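Local coordinates for hypothetical protein (Leishmania major, PDB 3LJN), which is of unknown function but, as an ankyrin-repeat protein, probably serves as a scaffold for binding other proteins, at residues N212-H216 with A227-V231. Residues are numbered along the deposited sequence; the frame is centred on the assembly and turned at random.
Sequences NSHLH and AMRFV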
loop_
_atom_site.group_PDB
_atom_site.type_symbol
_atom_site.label_atom_id
_atom_site.label_comp_id
_atom_site.label_asym_id
_atom_site.label_seq_id
_atom_site.Cartn_x
_atom_site.Cartn_y
_atom_site.Cartn_z
ATOM N N ASN A 212 2.969 -10.042 9.893
ATOM C CA ASN A 212 3.514 -10.424 8.582
ATOM C C ASN A 212 4.150 -9.246 7.884
ATOM O O ASN A 212 3.550 -8.182 7.783
ATOM C CB ASN A 212 2.435 -10.978 7.637
ATOM C CG ASN A 212 2.024 -12.412 7.956
ATOM O OD1 ASN A 212 2.854 -13.279 8.239
ATOM N ND2 ASN A 212 0.728 -12.667 7.886
ATOM N N SER A 213 5.354 -9.459 7.384
ATOM C CA SER A 213 6.063 -8.488 6.576
ATOM C C SER A 213 5.636 -8.679 5.140
ATOM O O SER A 213 4.824 -9.538 4.845
ATOM C CB SER A 213 7.566 -8.724 6.675
ATOM O OG SER A 213 7.937 -9.893 5.968
ATOM N N HIS A 214 6.201 -7.889 4.242
ATOM C CA HIS A 214 5.970 -8.087 2.820
ATOM C C HIS A 214 6.625 -9.387 2.363
ATOM O O HIS A 214 6.089 -10.101 1.535
ATOM C CB HIS A 214 6.526 -6.912 2.019
ATOM C CG HIS A 214 5.876 -5.597 2.331
ATOM N ND1 HIS A 214 6.232 -4.830 3.420
ATOM C CD2 HIS A 214 4.909 -4.904 1.684
ATOM C CE1 HIS A 214 5.510 -3.723 3.430
ATOM N NE2 HIS A 214 4.697 -3.743 2.388
ATOM N N LEU A 215 7.785 -9.691 2.926
ATOM C CA LEU A 215 8.499 -10.936 2.641
ATOM C C LEU A 215 7.746 -12.169 3.130
ATOM O O LEU A 215 7.743 -13.199 2.468
ATOM C CB LEU A 215 9.872 -10.907 3.314
ATOM C CG LEU A 215 10.889 -11.961 2.891
ATOM C CD1 LEU A 215 11.179 -11.849 1.397
ATOM C CD2 LEU A 215 12.150 -11.777 3.705
ATOM N N HIS A 216 7.131 -12.071 4.301
ATOM C CA HIS A 216 6.238 -13.117 4.766
ATOM C C HIS A 216 5.110 -13.369 3.757
ATOM O O HIS A 216 4.896 -14.499 3.354
ATOM C CB HIS A 216 5.682 -12.771 6.135
ATOM C CG HIS A 216 6.673 -12.929 7.245
ATOM N ND1 HIS A 216 7.138 -14.158 7.641
ATOM C CD2 HIS A 216 7.263 -12.024 8.062
ATOM C CE1 HIS A 216 7.980 -14.005 8.644
ATOM N NE2 HIS A 216 8.074 -12.717 8.918
ATOM N N ALA A 227 9.944 -11.886 -4.093
ATOM C CA ALA A 227 10.544 -12.075 -2.767
ATOM C C ALA A 227 12.037 -11.719 -2.735
ATOM O O ALA A 227 12.543 -11.244 -1.725
ATOM C CB ALA A 227 10.344 -13.498 -2.313
HETATM N N MSE A 228 12.725 -11.952 -3.851
HETATM C CA MSE A 228 14.153 -11.715 -3.972
HETATM C C MSE A 228 14.432 -10.236 -4.090
HETATM O O MSE A 228 15.458 -9.754 -3.602
HETATM C CB MSE A 228 14.692 -12.413 -5.211
HETATM C CG MSE A 228 14.543 -13.922 -5.189
HETATM SE SE MSE A 228 16.108 -14.817 -4.425
HETATM C CE MSE A 228 17.337 -14.842 -5.980
ATOM N N ARG A 229 13.529 -9.520 -4.760
ATOM C CA ARG A 229 13.637 -8.066 -4.889
ATOM C C ARG A 229 13.495 -7.389 -3.543
ATOM O O ARG A 229 14.086 -6.344 -3.297
ATOM C CB ARG A 229 12.585 -7.508 -5.839
ATOM C CG ARG A 229 12.875 -7.760 -7.302
ATOM C CD ARG A 229 12.449 -6.574 -8.147
ATOM N NE ARG A 229 13.250 -5.384 -7.850
ATOM C CZ ARG A 229 13.014 -4.164 -8.337
ATOM N NH1 ARG A 229 11.990 -3.940 -9.166
ATOM N NH2 ARG A 229 13.814 -3.158 -7.994
ATOM N N PHE A 230 12.696 -7.985 -2.674
ATOM C CA PHE A 230 12.577 -7.481 -1.326
ATOM C C PHE A 230 13.901 -7.655 -0.576
ATOM O O PHE A 230 14.364 -6.732 0.088
ATOM C CB PHE A 230 11.421 -8.161 -0.590
ATOM C CG PHE A 230 10.064 -7.642 -0.979
ATOM C CD1 PHE A 230 9.730 -6.315 -0.773
ATOM C CD2 PHE A 230 9.107 -8.484 -1.515
ATOM C CE1 PHE A 230 8.475 -5.839 -1.116
ATOM C CE2 PHE A 230 7.853 -8.013 -1.857
ATOM C CZ PHE A 230 7.540 -6.694 -1.665
ATOM N N VAL A 231 14.517 -8.824 -0.707
ATOM C CA VAL A 231 15.796 -9.096 -0.059
ATOM C C VAL A 231 16.880 -8.114 -0.519
ATOM O O VAL A 231 17.630 -7.568 0.295
ATOM C CB VAL A 231 16.237 -10.546 -0.324
ATOM C CG1 VAL A 231 17.706 -10.728 -0.061
ATOM C CG2 VAL A 231 15.433 -11.486 0.532
#
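H214 packs on F230, and L215 on A227, F230 and V231, in the interior of an ankyrin helix-turn-helix, where S213-H214-L215-H216, the counterpart of the ankyrin TPLH motif, leads into helix 216-219 and faces helix 224-231. H214 lays its CB over one face of the F230 ring, a CH-pi contact with 4.0 Å from that CB to the ring centroid and the carbon 22° off the ring normal. The carbon lies above the CE1 and CZ side of the ring, offset toward the rim, and the H214 imidazole is inclined obliquely at 33° to the F230 ring. Beyond CB, the imidazole NE2 is hydrogen-bonded to T175 OG1, just ahead of helix 176-182, whose L177 and M178 also touch H214, while M181 touches F230. The L215 chain extends away from its own N (chi1 -167°), directing its branched end at helix 224-231. There CD1 meets A227 CB at 4.1 Å, F230 CB at 4.2 Å and V231 CG2 at 4.4 Å, and its nearest neighbour is A227 O, the carbonyl that accepts from V231 N within the helix. At the turn, S213 OG caps the following helix, accepting a nearly straight 2.9 Å hydrogen bond from H216 N.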